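Local coordinates for COG1633: Uncharacterized conserved protein (Magnetospirillum magnetotacticum, PDB 2OH3) that binds a zinc ion in a ferritin-like four-helix bundle of the rubrerythrin family, its cellular role not being established, at residues F49-L52 with H53-I57; A132-E135 with A136-V139. All blocks are in the same frame, centred on the assembly; numbering follows the deposited sequence. Where two conformers were deposited one is given.

Contact 1 of 2, residues F49-L52 with H53-I57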
loop_
_atom_site.group_PDB
_atom_site.type_symbol
_atom_site.label_atom_id
_atom_site.label_comp_id
_atom_site.label_asym_id
_atom_site.label_seq_id
_atom_site.Cartn_x
_atom_site.Cartn_y
_atom_site.Cartn_z
ATOM N N PHE A 49 -18.047 4.164 -8.821
ATOM C CA PHE A 49 -17.483 4.318 -10.146
ATOM C C PHE A 49 -16.385 3.245 -10.331
ATOM O O PHE A 49 -16.303 2.608 -11.409
ATOM C CB PHE A 49 -16.907 5.740 -10.353
ATOM C CG PHE A 49 -16.073 5.870 -11.605
ATOM C CD1 PHE A 49 -14.744 5.469 -11.618
ATOM C CD2 PHE A 49 -16.623 6.350 -12.772
ATOM C CE1 PHE A 49 -13.957 5.570 -12.789
ATOM C CE2 PHE A 49 -15.848 6.435 -13.957
ATOM C CZ PHE A 49 -14.517 6.050 -13.950
ATOM N N SER A 50 -15.533 3.042 -9.309
ATOM C CA SER A 50 -14.471 2.025 -9.415
ATOM C C SER A 50 -15.009 0.648 -9.766
ATOM O O SER A 50 -14.496 -0.002 -10.640
ATOM C CB SER A 50 -13.688 1.873 -8.129
ATOM O OG SER A 50 -12.879 0.720 -8.227
ATOM N N THR A 51 -16.024 0.205 -9.054
ATOM C CA THR A 51 -16.638 -1.071 -9.291
ATOM C C THR A 51 -17.163 -1.204 -10.707
ATOM O O THR A 51 -16.918 -2.222 -11.363
ATOM C CB THR A 51 -17.772 -1.268 -8.307
ATOM O OG1 THR A 51 -17.214 -1.210 -6.993
ATOM C CG2 THR A 51 -18.468 -2.573 -8.535
ATOM N N LEU A 52 -17.893 -0.187 -11.162
ATOM C CA LEU A 52 -18.481 -0.186 -12.499
ATOM C C LEU A 52 -17.431 -0.209 -13.593
ATOM O O LEU A 52 -17.500 -1.010 -14.529
ATOM C CB LEU A 52 -19.391 1.032 -12.678
ATOM C CG LEU A 52 -20.684 1.007 -11.874
ATOM C CD1 LEU A 52 -21.407 2.312 -12.044
ATOM C CD2 LEU A 52 -21.579 -0.145 -12.313
ATOM N N HIS A 53 -16.453 0.668 -13.454
ATOM C CA HIS A 53 -15.339 0.771 -14.375
ATOM C C HIS A 53 -14.422 -0.461 -14.352
ATOM O O HIS A 53 -14.041 -0.997 -15.394
ATOM C CB HIS A 53 -14.490 2.035 -14.059
ATOM C CG HIS A 53 -13.659 2.490 -15.216
ATOM N ND1 HIS A 53 -12.294 2.687 -15.140
ATOM C CD2 HIS A 53 -14.007 2.746 -16.506
ATOM C CE1 HIS A 53 -11.842 3.058 -16.330
ATOM N NE2 HIS A 53 -12.859 3.107 -17.173
ATOM N N GLY A 54 -14.063 -0.891 -13.155
ATOM C CA GLY A 54 -13.341 -2.134 -12.984
ATOM C C GLY A 54 -14.015 -3.298 -13.672
ATOM O O GLY A 54 -13.332 -4.148 -14.242
ATOM N N ASP A 55 -15.342 -3.368 -13.598
ATOM C CA ASP A 55 -16.082 -4.469 -14.220
ATOM C C ASP A 55 -15.933 -4.422 -15.748
ATOM O O ASP A 55 -15.756 -5.456 -16.391
ATOM C CB ASP A 55 -17.562 -4.454 -13.819
ATOM C CG ASP A 55 -17.805 -4.958 -12.376
ATOM O OD1 ASP A 55 -16.921 -5.603 -11.757
ATOM O OD2 ASP A 55 -18.907 -4.694 -11.868
ATOM N N GLU A 56 -15.973 -3.207 -16.299
ATOM C CA GLU A 56 -15.746 -2.996 -17.728
ATOM C C GLU A 56 -14.363 -3.482 -18.138
ATOM O O GLU A 56 -14.225 -4.187 -19.138
ATOM C CB GLU A 56 -15.923 -1.514 -18.108
ATOM C CG GLU A 56 -17.270 -1.194 -18.762
ATOM C CD GLU A 56 -17.348 0.241 -19.263
ATOM O OE1 GLU A 56 -16.549 0.598 -20.155
ATOM O OE2 GLU A 56 -18.200 1.019 -18.768
ATOM N N ILE A 57 -13.345 -3.102 -17.366
ATOM C CA ILE A 57 -11.973 -3.493 -17.645
ATOM C C ILE A 57 -11.817 -5.011 -17.522
ATOM O O ILE A 57 -11.117 -5.626 -18.320
ATOM C CB ILE A 57 -10.970 -2.718 -16.750
ATOM C CG1 ILE A 57 -11.105 -1.236 -17.015
ATOM C CG2 ILE A 57 -9.546 -3.131 -17.047
ATOM C CD1 ILE A 57 -10.586 -0.384 -15.907
#

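Contact 2 of 2, residues A132-E135 with A136-V139. With ZN (zinc ion), chain B.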
loop_
_atom_site.group_PDB
_atom_site.type_symbol
_atom_site.label_atom_id
_atom_site.label_comp_id
_atom_site.label_asym_id
_atom_site.label_seq_id
_atom_site.Cartn_x
_atom_site.Cartn_y
_atom_site.Cartn_z
ATOM N N ALA A 132 -7.808 8.585 -19.102
ATOM C CA ALA A 132 -7.178 9.825 -18.592
ATOM C C ALA A 132 -8.142 11.016 -18.540
ATOM O O ALA A 132 -8.132 11.772 -17.560
ATOM C CB ALA A 132 -6.033 10.176 -19.423
ATOM N N ALA A 133 -8.954 11.197 -19.585
ATOM C CA ALA A 133 -9.938 12.275 -19.626
ATOM C C ALA A 133 -10.950 12.147 -18.492
ATOM O O ALA A 133 -11.313 13.148 -17.867
ATOM C CB ALA A 133 -10.656 12.323 -20.993
ATOM N N GLU A 134 -11.420 10.931 -18.239
ATOM C CA GLU A 134 -12.344 10.734 -17.126
ATOM C C GLU A 134 -11.677 10.937 -15.753
ATOM O O GLU A 134 -12.286 11.528 -14.868
ATOM C CB GLU A 134 -13.024 9.359 -17.199
ATOM C CG GLU A 134 -14.020 9.065 -16.064
ATOM C CD GLU A 134 -15.403 9.680 -16.232
ATOM O OE1 GLU A 134 -15.807 10.028 -17.364
ATOM O OE2 GLU A 134 -16.105 9.789 -15.208
ATOM N N GLU A 135 -10.456 10.468 -15.566
ATOM C CA GLU A 135 -9.807 10.673 -14.295
ATOM C C GLU A 135 -9.617 12.142 -14.064
ATOM O O GLU A 135 -9.737 12.589 -12.937
ATOM C CB GLU A 135 -8.487 9.888 -14.214
ATOM C CG GLU A 135 -8.761 8.379 -14.286
ATOM C CD GLU A 135 -9.796 7.954 -13.256
ATOM O OE1 GLU A 135 -9.649 8.378 -12.118
ATOM O OE2 GLU A 135 -10.781 7.266 -13.578
ATOM N N ALA A 136 -9.373 12.890 -15.143
ATOM C CA ALA A 136 -9.199 14.351 -15.108
ATOM C C ALA A 136 -10.455 15.049 -14.633
ATOM O O ALA A 136 -10.399 16.029 -13.887
ATOM C CB ALA A 136 -8.798 14.886 -16.494
ATOM N N GLU A 137 -11.605 14.517 -15.019
ATOM C CA GLU A 137 -12.866 15.070 -14.526
ATOM C C GLU A 137 -12.980 14.819 -13.032
ATOM O O GLU A 137 -13.607 15.590 -12.339
ATOM C CB GLU A 137 -14.048 14.431 -15.218
ATOM C CG GLU A 137 -14.181 14.837 -16.628
ATOM C CD GLU A 137 -15.342 14.119 -17.288
ATOM O OE1 GLU A 137 -16.500 14.523 -17.048
ATOM O OE2 GLU A 137 -15.103 13.139 -18.032
ATOM N N HIS A 138 -12.404 13.732 -12.541
ATOM C CA HIS A 138 -12.455 13.455 -11.085
ATOM C C HIS A 138 -11.612 14.422 -10.292
ATOM O O HIS A 138 -12.011 14.872 -9.217
ATOM C CB HIS A 138 -11.995 12.056 -10.782
ATOM C CG HIS A 138 -12.857 11.011 -11.400
ATOM N ND1 HIS A 138 -12.542 9.670 -11.374
ATOM C CD2 HIS A 138 -14.033 11.109 -12.065
ATOM C CE1 HIS A 138 -13.478 8.988 -12.008
ATOM N NE2 HIS A 138 -14.404 9.830 -12.422
ATOM N N VAL A 139 -10.455 14.761 -10.845
ATOM C CA VAL A 139 -9.560 15.701 -10.203
ATOM C C VAL A 139 -10.263 17.036 -10.113
ATOM O O VAL A 139 -10.305 17.632 -9.047
ATOM C CB VAL A 139 -8.225 15.817 -10.970
ATOM C CG1 VAL A 139 -7.343 16.881 -10.371
ATOM C CG2 VAL A 139 -7.509 14.467 -10.945
HETATM ZN ZN ZN B . -10.848 8.694 -10.717
#

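Contact 1 of 2, residues F49-L52 with H53-I57
Phe49 O receives the backbone N of His53 at 2.8 Å. One residue on, Gly54 N reaches Ser50 O at 2.7 Å, and the same i to i+4 pattern continues through Asp55 N to Thr51 O and Glu56 N to Leu52 O, the regular bonding of helix 37-61.

The side chains of Phe49 and His53, one helical turn apart, lie side by side and point the same way. In both, CG stands anti to the backbone N (chi1 169° in Phe49), which swings the rings to the same flank of the helix. His53 CB sits over the face of the Phe49 ring, 3.8 Å from Phe49 CE1, in a CH-pi contact. The two rings are near parallel, planes 25° apart, yet slid so far that they barely overlap; Phe49 CZ lies above the rim of the imidazole. His53 ND1 is hydrogen-bonded to Glu17 OE2 on helix 6-33, and Ser50 OG, in the conformer given, to the backbone carbonyl of the same Glu17. Gly54, buried and without a side chain, adds no bulk to this turn.

Polar and apolar demands are thus divided: Phe49 supplies a hydrophobic surface against which His53 rests, while Glu17 OE2 takes up ND1 of the imidazole and probably favours one orientation of the ring.

Contact 2 of 2, residues A132-E135 with A136-V139
Half of a zinc site is built on one turn of helix 122-148, where Glu135 and His138, three residues apart, present their metal-binding atoms to the same ion. Zinc is bound by Glu135 OE1 at 1.9 Å and by His138 ND1 at 2.1 Å. The Glu135 chain is bent at chi2 (-52°), curling its carboxylate round to the metal with its plane almost perpendicular to the imidazole. Histidine suits this place because one ring nitrogen can bind metal while the other donates: in the Glu134 conformer given, NE2 makes a rather bent hydrogen bond (137°) to Glu134 OE2 at 3.3 Å, met on the anti side of the carboxylate. Together with the zinc bond, this second-shell carboxylate would help restrict the ring's rotation. Glu134 O lies 3.3 Å from His138 CD2, over one ring face. In the same conformer two acceptors come close, Glu134 OE1 being 3.3 Å from Glu137 OE2. Backbone bonds such as Val139 N to Glu135 O, 3.1 Å, keep the turn helical.

Glu105 of helix 94-118 adds a ligand to the zinc. That helix also packs against the small side chains of Ala132 and Ala136, while on helix 37-61 Phe49 touches Glu134, Glu135 and the His138 ring, and Met46 touches His138.

Overall arrangement
Contacts 1 and 2 lie on different helices of the bundle, their centres about 15 Å apart, and meet through Phe49. Its CE1 comes within 3.5 Å of His138 CE1, in an edge-to-face pairing of the two rings, and within 3.7 Å of Glu135 OE2, while Phe49 CE2 packs 3.6 Å from Glu134 OE2 in the conformer given. The Phe49 side chain, about 5 Å from the zinc, therefore forms an apolar wall beside the ligands of 132-139. A bound imidazole, probably from the crystallisation liquor, lies about 3 Å from the side chains of both Phe49 and His138, consistent with a small pocket at the metal.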